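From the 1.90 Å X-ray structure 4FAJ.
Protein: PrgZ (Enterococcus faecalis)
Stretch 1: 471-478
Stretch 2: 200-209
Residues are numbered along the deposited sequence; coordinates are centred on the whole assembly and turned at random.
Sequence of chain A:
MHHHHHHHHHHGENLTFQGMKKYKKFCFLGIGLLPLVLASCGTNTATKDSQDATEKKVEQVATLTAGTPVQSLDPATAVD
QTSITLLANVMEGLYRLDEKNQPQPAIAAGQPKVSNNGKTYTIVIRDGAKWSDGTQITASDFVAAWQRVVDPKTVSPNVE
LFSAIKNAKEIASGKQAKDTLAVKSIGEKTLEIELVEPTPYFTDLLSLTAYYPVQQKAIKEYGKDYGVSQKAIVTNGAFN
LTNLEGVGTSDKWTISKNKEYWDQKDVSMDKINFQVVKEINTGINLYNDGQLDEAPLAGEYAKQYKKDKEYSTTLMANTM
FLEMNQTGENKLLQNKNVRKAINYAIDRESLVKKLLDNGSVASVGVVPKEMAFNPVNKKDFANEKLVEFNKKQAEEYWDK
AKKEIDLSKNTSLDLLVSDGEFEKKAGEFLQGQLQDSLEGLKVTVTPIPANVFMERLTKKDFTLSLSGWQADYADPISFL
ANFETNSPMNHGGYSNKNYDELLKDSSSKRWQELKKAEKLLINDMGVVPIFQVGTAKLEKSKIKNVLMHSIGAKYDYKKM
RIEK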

ATOM      1  N   ALA A 471       5.280  -0.295  -1.599  1.00 13.51           N
ATOM      2  CA  ALA A 471       5.712  -1.682  -1.682  1.00 13.70           C
ATOM      3  C   ALA A 471       5.281  -2.415  -0.425  1.00 13.71           C
ATOM      4  O   ALA A 471       5.365  -1.860   0.664  1.00 13.50           O
ATOM      5  CB  ALA A 471       7.217  -1.778  -1.819  1.00 13.68           C
ATOM      6  N   ASP A 472       4.816  -3.646  -0.597  1.00 14.18           N
ATOM      7  CA  ASP A 472       4.474  -4.519   0.522  1.00 14.99           C
ATOM      8  C   ASP A 472       5.711  -5.302   0.963  1.00 14.92           C
ATOM      9  O   ASP A 472       5.802  -5.710   2.116  1.00 15.73           O
ATOM     10  CB  ASP A 472       3.357  -5.499   0.122  1.00 15.27           C
ATOM     11  CG  ASP A 472       2.028  -4.821  -0.128  1.00 16.96           C
ATOM     12  OD1 ASP A 472       1.673  -3.856   0.598  1.00 18.72           O
ATOM     13  OD2 ASP A 472       1.326  -5.260  -1.070  1.00 19.92           O
ATOM     14  N   TYR A 473       6.645  -5.523   0.037  1.00 15.46           N
ATOM     15  CA  TYR A 473       7.926  -6.197   0.323  1.00 15.58           C
ATOM     16  C   TYR A 473       9.035  -5.658  -0.610  1.00 16.23           C
ATOM     17  O   TYR A 473       8.730  -5.046  -1.637  1.00 15.62           O
ATOM     18  CB  TYR A 473       7.789  -7.727   0.205  1.00 15.52           C
ATOM     19  CG  TYR A 473       7.143  -8.214  -1.083  1.00 15.52           C
ATOM     20  CD1 TYR A 473       5.759  -8.176  -1.255  1.00 16.70           C
ATOM     21  CD2 TYR A 473       7.920  -8.706  -2.126  1.00 16.64           C
ATOM     22  CE1 TYR A 473       5.174  -8.601  -2.439  1.00 15.78           C
ATOM     23  CE2 TYR A 473       7.339  -9.160  -3.309  1.00 16.39           C
ATOM     24  CZ  TYR A 473       5.981  -9.105  -3.463  1.00 17.09           C
ATOM     25  OH  TYR A 473       5.421  -9.535  -4.656  1.00 19.71           O
ATOM     26  N   ALA A 474      10.304  -5.870  -0.251  1.00 16.54           N
ATOM     27  CA  ALA A 474      11.441  -5.228  -0.951  1.00 17.61           C
ATOM     28  C   ALA A 474      11.862  -5.931  -2.242  1.00 17.76           C
ATOM     29  O   ALA A 474      12.984  -6.424  -2.352  1.00 18.97           O
ATOM     30  CB  ALA A 474      12.661  -5.099  -0.011  1.00 18.28           C
ATOM     31  N   ASP A 475      10.959  -5.994  -3.210  1.00 16.94           N
ATOM     32  CA  ASP A 475      11.274  -6.543  -4.515  1.00 16.20           C
ATOM     33  C   ASP A 475      10.497  -5.726  -5.547  1.00 15.62           C
ATOM     34  O   ASP A 475       9.343  -5.344  -5.297  1.00 15.66           O
ATOM     35  CB  ASP A 475      10.913  -8.035  -4.593  1.00 16.01           C
ATOM     36  CG  ASP A 475      11.410  -8.690  -5.861  1.00 16.24           C
ATOM     37  OD1 ASP A 475      10.780  -8.496  -6.918  1.00 15.21           O
ATOM     38  OD2 ASP A 475      12.443  -9.409  -5.815  1.00 16.78           O
ATOM     39  N   PRO A 476      11.121  -5.442  -6.703  1.00 15.37           N
ATOM     40  CA  PRO A 476      10.441  -4.648  -7.729  1.00 15.11           C
ATOM     41  C   PRO A 476       9.066  -5.200  -8.135  1.00 14.35           C
ATOM     42  O   PRO A 476       8.179  -4.418  -8.524  1.00 13.85           O
ATOM     43  CB  PRO A 476      11.404  -4.680  -8.920  1.00 16.14           C
ATOM     44  CG  PRO A 476      12.703  -5.070  -8.391  1.00 16.64           C
ATOM     45  CD  PRO A 476      12.515  -5.764  -7.069  1.00 16.10           C
ATOM     46  N   ILE A 477       8.873  -6.513  -8.017  1.00 13.67           N
ATOM     47  CA  ILE A 477       7.610  -7.137  -8.425  1.00 14.15           C
ATOM     48  C   ILE A 477       6.405  -6.663  -7.581  1.00 14.03           C
ATOM     49  O   ILE A 477       5.286  -6.712  -8.057  1.00 14.33           O
ATOM     50  CB  ILE A 477       7.707  -8.698  -8.431  1.00 14.10           C
ATOM     51  CG1 ILE A 477       6.583  -9.365  -9.233  1.00 16.57           C
ATOM     52  CG2 ILE A 477       7.657  -9.251  -7.011  1.00 13.76           C
ATOM     53  CD1 ILE A 477       6.371  -8.870 -10.650  1.00 18.26           C
ATOM     54  N   SER A 478       6.620  -6.172  -6.360  1.00 14.39           N
ATOM     55  CA  SER A 478       5.491  -5.623  -5.577  1.00 14.62           C
ATOM     56  C   SER A 478       4.804  -4.498  -6.375  1.00 14.72           C
ATOM     57  O   SER A 478       3.570  -4.439  -6.438  1.00 14.27           O
ATOM     58  CB  SER A 478       5.936  -5.139  -4.192  1.00 15.18           C
ATOM     59  OG  SER A 478       4.830  -4.605  -3.468  1.00 16.37           O
TER
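Stretch 2, residues 200-209: PYFTDLLSLT

Stretch 2 holds a short helix that begins at F202, just after Y201 at the N-cap position, and a type I turn from L205 to L208. Stretch 1 is an irregular loop that becomes helical by I477, and it lies against one side of that helix and turn. The two run in opposite senses: the CA atoms of D472 and L208 are 7.1 Å apart, and one residue later those of Y473 and D204 are 6.2 Å apart. No direct hydrogen bond joins them, so the contact rests on side-chain packing supplemented by water.

A471 is buried but out of reach of stretch 2. Contact begins at D472, whose backbone N donates to S478 OG (3.0 Å), tying the start of the loop to its helical end. Its O lies 3.3 Å from L208 CD2, and its CB lies 3.7 Å from the same methyl, so L208 covers the backbone and the apolar base of an acidic side chain. Water 2 lies within hydrogen-bonding reach of both D472 O (3.2 Å) and S207 OG (3.0 Å), though it has too few protons for every acceptor around it.

Y473 is the centre of the contact, with the largest covered area of any residue here. Its CB points toward stretch 2 and packs 3.8 Å from D204 CB. With chi1 in the p well, the ring lies across stretch 2, with L205 over one face and Y201 on that same side of the ring plane. L205 CD2 is 3.2 Å from Y473 CE1, while L208 CD1 approaches Y473 CD1 more loosely, at 4.3 Å. The Y201 ring is nearly parallel to that of Y473, the planes inclined by 21° and the centroids 4.8 Å apart, but the rings barely overlap; their closest atoms are Y473 CE2 and Y201 CD2, at 3.4 Å. A broad, flat aromatic side chain suits this place because it can meet leucine methyls and another ring at once.

The CB of A474 points sideways, and a small exposed alanine makes no contact of its own. Its N donates to water 1 (2.6 Å), which in turn donates a weak bond to D204 OD1 (3.2 Å).

D475 OD1 accepts from I477 N (3.0 Å), capping the turn into the helix, a role for which a short carboxylate is well suited. Its OD2, bonded elsewhere in the structure, comes within 4.1 Å of Y201 CD1. P476 stays clear of stretch 2. I477 closes the contact, its CG2 3.9 Å from Y201 CZ, an aliphatic branch against the far end of the tyrosine ring.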

ATOM      1  N   PRO A 200      12.078 -16.394  -3.368  1.00 22.07           N
ATOM      2  CA  PRO A 200      12.916 -15.832  -2.302  1.00 22.22           C
ATOM      3  C   PRO A 200      12.211 -14.915  -1.314  1.00 21.38           C
ATOM      4  O   PRO A 200      12.612 -14.875  -0.148  1.00 22.60           O
ATOM      5  CB  PRO A 200      13.983 -15.047  -3.068  1.00 22.59           C
ATOM      6  CG  PRO A 200      14.052 -15.696  -4.374  1.00 23.22           C
ATOM      7  CD  PRO A 200      12.673 -16.159  -4.694  1.00 22.67           C
ATOM      8  N   TYR A 201      11.195 -14.186  -1.774  1.00 20.00           N
ATOM      9  CA  TYR A 201      10.446 -13.259  -0.927  1.00 19.07           C
ATOM     10  C   TYR A 201       9.191 -13.865  -0.264  1.00 18.02           C
ATOM     11  O   TYR A 201       8.400 -13.129   0.346  1.00 17.19           O
ATOM     12  CB  TYR A 201      10.069 -11.981  -1.715  1.00 19.15           C
ATOM     13  CG  TYR A 201       9.347 -12.260  -3.021  1.00 19.39           C
ATOM     14  CD1 TYR A 201      10.042 -12.296  -4.230  1.00 20.95           C
ATOM     15  CD2 TYR A 201       7.985 -12.517  -3.038  1.00 18.46           C
ATOM     16  CE1 TYR A 201       9.391 -12.569  -5.422  1.00 20.69           C
ATOM     17  CE2 TYR A 201       7.332 -12.790  -4.205  1.00 20.06           C
ATOM     18  CZ  TYR A 201       8.035 -12.821  -5.398  1.00 21.31           C
ATOM     19  OH  TYR A 201       7.365 -13.090  -6.555  1.00 21.80           O
ATOM     20  N   PHE A 202       9.012 -15.183  -0.327  1.00 17.28           N
ATOM     21  CA  PHE A 202       7.772 -15.779   0.191  1.00 17.09           C
ATOM     22  C   PHE A 202       7.582 -15.562   1.695  1.00 16.54           C
ATOM     23  O   PHE A 202       6.478 -15.278   2.141  1.00 15.88           O
ATOM     24  CB  PHE A 202       7.631 -17.268  -0.163  1.00 17.29           C
ATOM     25  CG  PHE A 202       6.275 -17.826   0.190  1.00 17.28           C
ATOM     26  CD1 PHE A 202       6.128 -18.737   1.226  1.00 17.40           C
ATOM     27  CD2 PHE A 202       5.140 -17.389  -0.483  1.00 16.89           C
ATOM     28  CE1 PHE A 202       4.871 -19.242   1.571  1.00 18.29           C
ATOM     29  CE2 PHE A 202       3.874 -17.869  -0.135  1.00 18.26           C
ATOM     30  CZ  PHE A 202       3.742 -18.801   0.900  1.00 18.55           C
ATOM     31  N   THR A 203       8.650 -15.679   2.481  1.00 16.56           N
ATOM     32  CA  THR A 203       8.550 -15.371   3.913  1.00 16.46           C
ATOM     33  C   THR A 203       8.121 -13.911   4.128  1.00 16.25           C
ATOM     34  O   THR A 203       7.347 -13.612   5.034  1.00 14.83           O
ATOM     35  CB  THR A 203       9.860 -15.692   4.625  1.00 17.22           C
ATOM     36  OG1 THR A 203      10.219 -17.051   4.328  1.00 17.98           O
ATOM     37  CG2 THR A 203       9.729 -15.515   6.116  1.00 16.88           C
ATOM     38  N   ASP A 204       8.567 -13.008   3.252  1.00 16.13           N
ATOM     39  CA  ASP A 204       8.104 -11.619   3.305  1.00 16.31           C
ATOM     40  C   ASP A 204       6.597 -11.508   3.097  1.00 16.07           C
ATOM     41  O   ASP A 204       5.938 -10.744   3.797  1.00 16.58           O
ATOM     42  CB  ASP A 204       8.834 -10.734   2.294  1.00 16.83           C
ATOM     43  CG  ASP A 204      10.350 -10.785   2.458  1.00 20.21           C
ATOM     44  OD1 ASP A 204      10.883 -10.154   3.388  1.00 25.77           O
ATOM     45  OD2 ASP A 204      10.999 -11.485   1.680  1.00 25.40           O
ATOM     46  N   LEU A 205       6.053 -12.277   2.162  1.00 15.82           N
ATOM     47  CA  LEU A 205       4.602 -12.276   1.928  1.00 16.36           C
ATOM     48  C   LEU A 205       3.822 -12.736   3.157  1.00 16.22           C
ATOM     49  O   LEU A 205       2.728 -12.232   3.441  1.00 16.09           O
ATOM     50  CB  LEU A 205       4.252 -13.166   0.742  1.00 16.57           C
ATOM     51  CG  LEU A 205       4.746 -12.674  -0.623  1.00 17.69           C
ATOM     52  CD1 LEU A 205       4.325 -13.635  -1.701  1.00 17.56           C
ATOM     53  CD2 LEU A 205       4.228 -11.288  -0.929  1.00 19.75           C
ATOM     54  N   LEU A 206       4.387 -13.700   3.885  1.00 16.51           N
ATOM     55  CA  LEU A 206       3.762 -14.231   5.098  1.00 16.38           C
ATOM     56  C   LEU A 206       3.704 -13.230   6.249  1.00 16.67           C
ATOM     57  O   LEU A 206       3.072 -13.515   7.274  1.00 16.64           O
ATOM     58  CB  LEU A 206       4.496 -15.500   5.567  1.00 16.56           C
ATOM     59  CG  LEU A 206       4.480 -16.700   4.621  1.00 16.13           C
ATOM     60  CD1 LEU A 206       5.256 -17.891   5.201  1.00 15.72           C
ATOM     61  CD2 LEU A 206       3.048 -17.103   4.244  1.00 15.63           C
ATOM     62  N   SER A 207       4.371 -12.079   6.102  1.00 15.71           N
ATOM     63  CA  SER A 207       4.303 -11.015   7.102  1.00 15.78           C
ATOM     64  C   SER A 207       3.201  -9.991   6.791  1.00 15.36           C
ATOM     65  O   SER A 207       2.925  -9.117   7.609  1.00 14.35           O
ATOM     66  CB  SER A 207       5.653 -10.297   7.222  1.00 16.19           C
ATOM     67  OG  SER A 207       5.918  -9.508   6.081  1.00 18.00           O
ATOM     68  N   LEU A 208       2.591 -10.093   5.613  1.00 14.66           N
ATOM     69  CA  LEU A 208       1.620  -9.104   5.159  1.00 14.80           C
ATOM     70  C   LEU A 208       0.264  -9.343   5.813  1.00 15.35           C
ATOM     71  O   LEU A 208      -0.146 -10.494   6.024  1.00 14.34           O
ATOM     72  CB  LEU A 208       1.450  -9.166   3.639  1.00 14.68           C
ATOM     73  CG  LEU A 208       2.698  -8.887   2.788  1.00 15.01           C
ATOM     74  CD1 LEU A 208       2.357  -8.949   1.308  1.00 15.65           C
ATOM     75  CD2 LEU A 208       3.313  -7.553   3.152  1.00 15.92           C
ATOM     76  N   THR A 209      -0.445  -8.251   6.080  1.00 15.54           N
ATOM     77  CA  THR A 209      -1.780  -8.336   6.681  1.00 16.32           C
ATOM     78  C   THR A 209      -2.704  -9.262   5.883  1.00 15.75           C
ATOM     79  O   THR A 209      -3.506  -9.980   6.463  1.00 15.88           O
ATOM     80  CB  THR A 209      -2.417  -6.936   6.889  1.00 16.46           C
ATOM     81  OG1 THR A 209      -2.584  -6.273   5.630  1.00 18.33           O
ATOM     82  CG2 THR A 209      -1.554  -6.086   7.823  1.00 17.35           C
TER
HETATM   83  O   HOH W   1      10.921  -7.265   1.903  1.00 28.11           O
HETATM   84  O   HOH W   2       7.315  -7.746   4.052  1.00 29.96           O
HETATM   85  O   HOH W   3       5.380  -6.573   5.412  1.00 31.86           O